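Local coordinates for protein cell death-related nuclease 4 (Caenorhabditis elegans, PDB 3CM6) that digests RNA and DNA as a metal-dependent 3'-5' exonuclease and takes part in apoptotic DNA degradation, at residues L22-E27 with F44-Y49; G163-S168 with N177-L182. All coordinates share one frame; numbering follows the deposited sequence.

Interaction 1: residues L22-E27 with F44-Y49. With ER3 (erbium (III) ion), chain F.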
ATOM      1  N   LEU B  22       4.344  26.302  17.434  1.00 29.59           N
ATOM      2  CA  LEU B  22       4.937  25.435  16.421  1.00 29.39           C
ATOM      3  C   LEU B  22       3.876  25.033  15.415  1.00 29.18           C
ATOM      4  O   LEU B  22       2.921  24.346  15.755  1.00 29.30           O
ATOM      5  CB  LEU B  22       5.583  24.203  17.056  1.00 29.15           C
ATOM      6  CG  LEU B  22       6.777  24.426  18.002  1.00 29.52           C
ATOM      7  CD1 LEU B  22       7.310  23.083  18.574  1.00 27.71           C
ATOM      8  CD2 LEU B  22       7.892  25.209  17.328  1.00 28.50           C
ATOM      9  N   ILE B  23       4.029  25.500  14.183  1.00 29.02           N
ATOM     10  CA  ILE B  23       3.072  25.171  13.151  1.00 28.97           C
ATOM     11  C   ILE B  23       3.433  23.763  12.697  1.00 29.94           C
ATOM     12  O   ILE B  23       4.590  23.486  12.339  1.00 29.90           O
ATOM     13  CB  ILE B  23       3.091  26.182  11.970  1.00 28.27           C
ATOM     14  CG1 ILE B  23       2.431  27.517  12.347  1.00 27.67           C
ATOM     15  CG2 ILE B  23       2.339  25.618  10.801  1.00 27.76           C
ATOM     16  CD1 ILE B  23       3.264  28.410  13.304  1.00 27.28           C
ATOM     17  N   LEU B  24       2.448  22.877  12.738  1.00 30.32           N
ATOM     18  CA  LEU B  24       2.682  21.477  12.477  1.00 31.00           C
ATOM     19  C   LEU B  24       1.849  20.993  11.310  1.00 31.45           C
ATOM     20  O   LEU B  24       0.709  21.441  11.092  1.00 31.61           O
ATOM     21  CB  LEU B  24       2.372  20.634  13.707  1.00 31.18           C
ATOM     22  CG  LEU B  24       2.488  19.118  13.508  1.00 32.39           C
ATOM     23  CD1 LEU B  24       3.834  18.615  14.004  1.00 34.15           C
ATOM     24  CD2 LEU B  24       1.379  18.424  14.244  1.00 33.14           C
ATOM     25  N   ASP B  25       2.435  20.070  10.561  1.00 31.25           N
ATOM     26  CA  ASP B  25       1.729  19.433   9.487  1.00 31.20           C
ATOM     27  C   ASP B  25       2.279  18.051   9.149  1.00 30.62           C
ATOM     28  O   ASP B  25       3.496  17.848   9.091  1.00 30.10           O
ATOM     29  CB  ASP B  25       1.765  20.308   8.260  1.00 31.87           C
ATOM     30  CG  ASP B  25       0.793  19.853   7.233  1.00 33.64           C
ATOM     31  OD1 ASP B  25      -0.403  19.721   7.572  1.00 37.53           O
ATOM     32  OD2 ASP B  25       1.222  19.601   6.101  1.00 36.65           O
ATOM     33  N   PHE B  26       1.358  17.112   8.954  1.00 29.80           N
ATOM     34  CA  PHE B  26       1.679  15.750   8.577  1.00 29.58           C
ATOM     35  C   PHE B  26       1.134  15.457   7.183  1.00 30.00           C
ATOM     36  O   PHE B  26       0.053  15.930   6.807  1.00 30.54           O
ATOM     37  CB  PHE B  26       1.035  14.752   9.536  1.00 28.90           C
ATOM     38  CG  PHE B  26       1.646  14.699  10.921  1.00 27.95           C
ATOM     39  CD1 PHE B  26       2.992  14.415  11.106  1.00 25.80           C
ATOM     40  CD2 PHE B  26       0.833  14.867  12.052  1.00 26.46           C
ATOM     41  CE1 PHE B  26       3.521  14.338  12.393  1.00 26.34           C
ATOM     42  CE2 PHE B  26       1.356  14.799  13.336  1.00 25.53           C
ATOM     43  CZ  PHE B  26       2.691  14.530  13.516  1.00 26.34           C
ATOM     44  N   GLU B  27       1.872  14.677   6.414  1.00 30.02           N
ATOM     45  CA  GLU B  27       1.281  14.055   5.241  1.00 30.81           C
ATOM     46  C   GLU B  27       1.264  12.553   5.469  1.00 30.53           C
ATOM     47  O   GLU B  27       2.150  12.012   6.167  1.00 30.00           O
ATOM     48  CB  GLU B  27       2.038  14.424   3.955  1.00 31.50           C
ATOM     49  CG  GLU B  27       2.024  15.929   3.582  1.00 33.45           C
ATOM     50  CD  GLU B  27       0.633  16.581   3.562  1.00 39.08           C
ATOM     51  OE1 GLU B  27      -0.406  15.875   3.407  1.00 40.55           O
ATOM     52  OE2 GLU B  27       0.583  17.836   3.696  1.00 42.78           O
ATOM     53  N   PHE B  44       6.740  14.857   8.087  1.00 29.42           N
ATOM     54  CA  PHE B  44       6.693  15.471   9.373  1.00 29.41           C
ATOM     55  C   PHE B  44       7.315  16.857   9.193  1.00 29.67           C
ATOM     56  O   PHE B  44       8.531  16.963   8.994  1.00 30.00           O
ATOM     57  CB  PHE B  44       7.580  14.633  10.278  1.00 29.68           C
ATOM     58  CG  PHE B  44       7.269  14.738  11.732  1.00 30.05           C
ATOM     59  CD1 PHE B  44       7.551  13.666  12.569  1.00 30.45           C
ATOM     60  CD2 PHE B  44       6.694  15.888  12.271  1.00 30.85           C
ATOM     61  CE1 PHE B  44       7.269  13.730  13.922  1.00 31.99           C
ATOM     62  CE2 PHE B  44       6.416  15.970  13.625  1.00 32.39           C
ATOM     63  CZ  PHE B  44       6.700  14.897  14.455  1.00 31.92           C
ATOM     64  N   ALA B  45       6.501  17.914   9.258  1.00 29.59           N
ATOM     65  CA  ALA B  45       6.987  19.291   9.044  1.00 29.45           C
ATOM     66  C   ALA B  45       6.557  20.275  10.133  1.00 29.79           C
ATOM     67  O   ALA B  45       5.377  20.333  10.512  1.00 29.42           O
ATOM     68  CB  ALA B  45       6.542  19.798   7.700  1.00 29.32           C
ATOM     69  N   ILE B  46       7.517  21.047  10.633  1.00 30.31           N
ATOM     70  CA  ILE B  46       7.249  22.055  11.673  1.00 30.45           C
ATOM     71  C   ILE B  46       8.038  23.318  11.383  1.00 30.93           C
ATOM     72  O   ILE B  46       9.186  23.238  10.955  1.00 30.65           O
ATOM     73  CB  ILE B  46       7.646  21.580  13.084  1.00 30.27           C
ATOM     74  CG1 ILE B  46       7.025  20.229  13.411  1.00 29.73           C
ATOM     75  CG2 ILE B  46       7.228  22.608  14.136  1.00 30.05           C
ATOM     76  CD1 ILE B  46       7.574  19.620  14.665  1.00 30.10           C
ATOM     77  N   VAL B  47       7.398  24.469  11.596  1.00 31.73           N
ATOM     78  CA  VAL B  47       8.033  25.787  11.538  1.00 32.50           C
ATOM     79  C   VAL B  47       7.653  26.550  12.801  1.00 32.95           C
ATOM     80  O   VAL B  47       6.490  26.530  13.229  1.00 33.26           O
ATOM     81  CB  VAL B  47       7.587  26.613  10.310  1.00 32.21           C
ATOM     82  CG1 VAL B  47       8.506  27.798  10.097  1.00 32.94           C
ATOM     83  CG2 VAL B  47       7.666  25.789   9.097  1.00 34.26           C
ATOM     84  N   ALA B  48       8.640  27.229  13.384  1.00 33.31           N
ATOM     85  CA  ALA B  48       8.448  27.985  14.620  1.00 33.41           C
ATOM     86  C   ALA B  48       7.938  29.411  14.372  1.00 33.40           C
ATOM     87  O   ALA B  48       8.201  29.995  13.328  1.00 33.29           O
ATOM     88  CB  ALA B  48       9.730  28.000  15.428  1.00 32.76           C
ATOM     89  N   TYR B  49       7.178  29.932  15.334  1.00 33.83           N
ATOM     90  CA  TYR B  49       6.718  31.324  15.354  1.00 34.46           C
ATOM     91  C   TYR B  49       7.031  31.899  16.716  1.00 34.67           C
ATOM     92  O   TYR B  49       6.689  31.292  17.737  1.00 34.50           O
ATOM     93  CB  TYR B  49       5.215  31.396  15.107  1.00 34.73           C
ATOM     94  CG  TYR B  49       4.608  32.766  15.310  1.00 35.15           C
ATOM     95  CD1 TYR B  49       4.646  33.725  14.289  1.00 35.11           C
ATOM     96  CD2 TYR B  49       3.975  33.099  16.510  1.00 34.29           C
ATOM     97  CE1 TYR B  49       4.093  34.989  14.466  1.00 35.16           C
ATOM     98  CE2 TYR B  49       3.419  34.350  16.695  1.00 35.19           C
ATOM     99  CZ  TYR B  49       3.479  35.296  15.669  1.00 35.76           C
ATOM    100  OH  TYR B  49       2.920  36.543  15.847  1.00 36.09           O
TER
HETATM  101 ER   ER3 F 300      -1.499  19.200   4.995  1.00 88.54          ER

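Interaction 2: residues G163-S168 with N177-L182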
ATOM      1  N   GLY B 163     -16.968  40.026  10.084  1.00 48.68           N
ATOM      2  CA  GLY B 163     -17.836  40.045   8.914  1.00 50.45           C
ATOM      3  C   GLY B 163     -17.532  38.933   7.930  1.00 51.79           C
ATOM      4  O   GLY B 163     -16.501  38.968   7.263  1.00 50.95           O
ATOM      5  N   PRO B 164     -18.418  37.915   7.874  1.00 53.49           N
ATOM      6  CA  PRO B 164     -18.437  36.890   6.812  1.00 54.57           C
ATOM      7  C   PRO B 164     -18.401  37.491   5.412  1.00 55.31           C
ATOM      8  O   PRO B 164     -18.862  38.623   5.210  1.00 55.52           O
ATOM      9  CB  PRO B 164     -19.779  36.180   7.038  1.00 54.63           C
ATOM     10  CG  PRO B 164     -20.007  36.307   8.540  1.00 54.23           C
ATOM     11  CD  PRO B 164     -19.461  37.668   8.900  1.00 53.75           C
ATOM     12  N   LYS B 165     -17.827  36.738   4.473  1.00 56.18           N
ATOM     13  CA  LYS B 165     -17.804  37.106   3.052  1.00 56.96           C
ATOM     14  C   LYS B 165     -17.656  35.860   2.165  1.00 57.14           C
ATOM     15  O   LYS B 165     -17.238  34.810   2.649  1.00 57.44           O
ATOM     16  CB  LYS B 165     -16.736  38.175   2.770  1.00 57.00           C
ATOM     17  CG  LYS B 165     -15.315  37.691   2.540  1.00 57.20           C
ATOM     18  CD  LYS B 165     -14.361  38.884   2.697  1.00 58.19           C
ATOM     19  CE  LYS B 165     -13.024  38.675   2.006  1.00 58.63           C
ATOM     20  NZ  LYS B 165     -11.990  39.617   2.536  1.00 58.08           N
ATOM     21  N   GLU B 166     -18.026  35.969   0.888  1.00 57.54           N
ATOM     22  CA  GLU B 166     -18.105  34.795  -0.019  1.00 57.55           C
ATOM     23  C   GLU B 166     -16.758  34.161  -0.324  1.00 56.59           C
ATOM     24  O   GLU B 166     -15.846  34.826  -0.815  1.00 56.31           O
ATOM     25  CB  GLU B 166     -18.821  35.140  -1.337  1.00 58.10           C
ATOM     26  CG  GLU B 166     -20.352  35.116  -1.248  1.00 60.25           C
ATOM     27  CD  GLU B 166     -20.898  33.724  -0.967  1.00 62.38           C
ATOM     28  OE1 GLU B 166     -21.280  33.463   0.203  1.00 61.81           O
ATOM     29  OE2 GLU B 166     -20.925  32.897  -1.917  1.00 63.21           O
ATOM     30  N   LEU B 167     -16.650  32.870  -0.029  1.00 55.70           N
ATOM     31  CA  LEU B 167     -15.411  32.128  -0.257  1.00 54.92           C
ATOM     32  C   LEU B 167     -15.623  30.968  -1.226  1.00 54.49           C
ATOM     33  O   LEU B 167     -16.554  30.171  -1.078  1.00 54.24           O
ATOM     34  CB  LEU B 167     -14.820  31.617   1.067  1.00 54.80           C
ATOM     35  CG  LEU B 167     -14.490  32.618   2.187  1.00 53.15           C
ATOM     36  CD1 LEU B 167     -14.212  31.874   3.495  1.00 51.06           C
ATOM     37  CD2 LEU B 167     -13.327  33.523   1.802  1.00 51.12           C
ATOM     38  N   SER B 168     -14.752  30.886  -2.221  1.00 53.91           N
ATOM     39  CA  SER B 168     -14.852  29.824  -3.218  1.00 53.60           C
ATOM     40  C   SER B 168     -13.856  28.682  -2.981  1.00 53.05           C
ATOM     41  O   SER B 168     -14.115  27.556  -3.395  1.00 53.16           O
ATOM     42  CB  SER B 168     -14.714  30.389  -4.636  1.00 53.44           C
ATOM     43  OG  SER B 168     -13.528  31.147  -4.770  1.00 53.32           O
ATOM     44  N   ASN B 177      -6.593  31.920   3.467  1.00 37.46           N
ATOM     45  CA  ASN B 177      -5.777  32.736   2.580  1.00 37.73           C
ATOM     46  C   ASN B 177      -6.637  33.673   1.753  1.00 38.55           C
ATOM     47  O   ASN B 177      -6.315  34.847   1.597  1.00 38.75           O
ATOM     48  CB  ASN B 177      -4.923  31.848   1.683  1.00 37.60           C
ATOM     49  CG  ASN B 177      -3.490  31.717   2.176  1.00 37.86           C
ATOM     50  OD1 ASN B 177      -3.066  32.443   3.076  1.00 38.84           O
ATOM     51  ND2 ASN B 177      -2.728  30.811   1.570  1.00 35.52           N
ATOM     52  N   GLU B 178      -7.756  33.153   1.262  1.00 39.18           N
ATOM     53  CA  GLU B 178      -8.697  33.925   0.473  1.00 40.61           C
ATOM     54  C   GLU B 178      -9.299  35.067   1.302  1.00 40.94           C
ATOM     55  O   GLU B 178      -9.429  36.188   0.826  1.00 41.30           O
ATOM     56  CB  GLU B 178      -9.799  32.992  -0.062  1.00 40.56           C
ATOM     57  CG  GLU B 178     -10.769  33.603  -1.076  1.00 41.43           C
ATOM     58  CD  GLU B 178     -11.811  32.599  -1.593  1.00 42.41           C
ATOM     59  OE1 GLU B 178     -12.860  33.027  -2.121  1.00 45.38           O
ATOM     60  OE2 GLU B 178     -11.597  31.376  -1.481  1.00 45.34           O
ATOM     61  N   TYR B 179      -9.656  34.778   2.547  1.00 41.55           N
ATOM     62  CA  TYR B 179     -10.373  35.733   3.388  1.00 41.63           C
ATOM     63  C   TYR B 179      -9.466  36.889   3.796  1.00 42.05           C
ATOM     64  O   TYR B 179      -9.865  38.054   3.772  1.00 41.84           O
ATOM     65  CB  TYR B 179     -10.961  35.022   4.609  1.00 41.25           C
ATOM     66  CG  TYR B 179     -11.735  35.921   5.538  1.00 41.41           C
ATOM     67  CD1 TYR B 179     -13.091  36.171   5.324  1.00 42.40           C
ATOM     68  CD2 TYR B 179     -11.118  36.523   6.637  1.00 39.92           C
ATOM     69  CE1 TYR B 179     -13.813  37.016   6.174  1.00 41.58           C
ATOM     70  CE2 TYR B 179     -11.826  37.358   7.490  1.00 40.41           C
ATOM     71  CZ  TYR B 179     -13.172  37.594   7.258  1.00 40.69           C
ATOM     72  OH  TYR B 179     -13.885  38.409   8.102  1.00 40.42           O
ATOM     73  N   TYR B 180      -8.234  36.571   4.148  1.00 42.73           N
ATOM     74  CA  TYR B 180      -7.282  37.606   4.510  1.00 43.73           C
ATOM     75  C   TYR B 180      -6.641  38.196   3.269  1.00 44.79           C
ATOM     76  O   TYR B 180      -5.793  39.077   3.360  1.00 44.56           O
ATOM     77  CB  TYR B 180      -6.243  37.050   5.497  1.00 43.45           C
ATOM     78  CG  TYR B 180      -6.852  36.758   6.860  1.00 43.36           C
ATOM     79  CD1 TYR B 180      -6.928  35.456   7.359  1.00 42.67           C
ATOM     80  CD2 TYR B 180      -7.400  37.786   7.623  1.00 43.78           C
ATOM     81  CE1 TYR B 180      -7.506  35.195   8.597  1.00 43.29           C
ATOM     82  CE2 TYR B 180      -7.981  37.543   8.857  1.00 43.49           C
ATOM     83  CZ  TYR B 180      -8.029  36.253   9.346  1.00 43.75           C
ATOM     84  OH  TYR B 180      -8.604  36.039  10.583  1.00 43.00           O
ATOM     85  N   ASP B 181      -7.084  37.707   2.108  1.00 46.68           N
ATOM     86  CA  ASP B 181      -6.522  38.062   0.806  1.00 48.26           C
ATOM     87  C   ASP B 181      -4.986  37.987   0.821  1.00 48.28           C
ATOM     88  O   ASP B 181      -4.294  38.984   0.587  1.00 48.30           O
ATOM     89  CB  ASP B 181      -7.059  39.433   0.324  1.00 49.15           C
ATOM     90  CG  ASP B 181      -6.491  39.850  -1.043  1.00 52.30           C
ATOM     91  OD1 ASP B 181      -6.476  39.022  -1.992  1.00 54.30           O
ATOM     92  OD2 ASP B 181      -6.048  41.017  -1.163  1.00 56.03           O
ATOM     93  N   LEU B 182      -4.475  36.792   1.124  1.00 48.53           N
ATOM     94  CA  LEU B 182      -3.045  36.481   1.054  1.00 48.99           C
ATOM     95  C   LEU B 182      -2.722  35.622  -0.180  1.00 49.35           C
ATOM     96  O   LEU B 182      -3.554  34.816  -0.621  1.00 49.36           O
ATOM     97  CB  LEU B 182      -2.583  35.740   2.319  1.00 48.98           C
ATOM     98  CG  LEU B 182      -2.415  36.458   3.672  1.00 49.36           C
ATOM     99  CD1 LEU B 182      -2.478  35.469   4.841  1.00 48.77           C
ATOM    100  CD2 LEU B 182      -1.133  37.278   3.751  1.00 49.20           C
TER

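Interaction 1: residues L22-E27 with F44-Y49
Ile23 and Val47 face each other as an antiparallel hydrogen-bonded pair, and Asp25 with Ala45 forms the next. Ile23 N gives to Val47 O at 2.8 Å, and Val47 N returns a bond to Ile23 O at 3.1 Å. In the second pair Asp25 N reaches Ala45 O at 3.0 Å, and Ala45 N returns one to Asp25 O at 3.0 Å. Between them lies the non-hydrogen-bonded pair of Leu24 and Ile46, where Ile46 CA also makes a CA-H...O contact with Ile23 O.

Strands 20-28 and 41-50 are neighbours in the central mixed sheet of the RNase H-like exonuclease fold. The face bearing Ile23, Asp25, Ala45 and Val47 is turned to helix 191-207. There Asp25, with Glu27 farther along the strand and Asp194 on that helix, binds the metal; an erbium ion lies beside the Asp25 and Glu27 carboxylates.

The other face is hydrophobic, and helix 95-109 packs on it. Phe26 drives the CE1 corner of its ring over the centre of one face of Phe44, an edge-to-face pair with centroids 4.9 Å apart and planes at 57°. With its CG anti to the backbone N (chi1 -157°), Phe44 brings its ring edge to Leu24 CD1, CE2 lying 3.7 Å from that methyl. Cut back to alanine, Phe44 would probably leave Phe26 CE1 without the ring face it meets and open a gap beside Leu24. The layer is completed by Leu24 CD1 touching Ile46 CG1 at 3.6 Å and by Leu22 CD2 on Ala48 CB at 3.8 Å, a small residue that leaves room for the leucine.

Interaction 2: residues G163-S168 with N177-L182
Glu178 takes the backbone of Ser168 through its carboxylate: Ser168 N donates to Glu178 OE1 at 2.9 Å, nearly straight at 167° and on the syn side. Ser168 OG adds a weak bond to the same oxygen, while Glu178 OE2 receives Ala169 N. An extended chain with CG anti to the backbone N (chi1 -172°) carries the carboxylate out from helix 172-179 to these amides. At the far end of the 163-168 loop, Tyr179 OH donates to Gly163 O at 2.8 Å, coming from above the carbonyl plane. Gly163 ends helix 151-162 with a positive phi of 120°, where a side chain would collide with the preceding carbonyl.

Between these bonds, Lys165 stretches across the Tyr179 ring, its CG 3.9 Å from Tyr179 CD1. Lys165 NZ lies over the Tyr179 ring face in a cation-pi contact, 4.8 Å from the centroid, and donates to Tyr179 O at 2.9 Å on a lone pair.

Leu167 fills the space beside the polar groups. Its CD2 approaches Tyr179 CB at 4.0 Å and runs along the aliphatic part of Glu178, while Phe155 and Met159 of helix 151-162 also pack on Tyr179.

Helix 172-179 closes at Asp181 in a Schellman motif, and the lysine's charge is likely to be favoured near this carbonyl-rich end, just as the glutamate suits main-chain donors.

How the interactions relate
Interaction 1 belongs to the core and interaction 2 to the surface, their centres about 24 Å apart and their nearest atoms about 12 Å apart, so the two do not touch. Helix 191-207 lies against both, meeting Asp25 and Val47 of 22-27 and 44-49 and, farther along, Tyr180 and Leu182 of 177-182. The chemistry follows the setting. In the sheet, main-chain bonds and apolar packing on one face hold the strands, while Asp25 on the other face serves the metal site. In the 163-168 loop, which has no regular secondary structure, charged and hydroxyl side chains do the joining by reaching main-chain atoms, around the buried Tyr179.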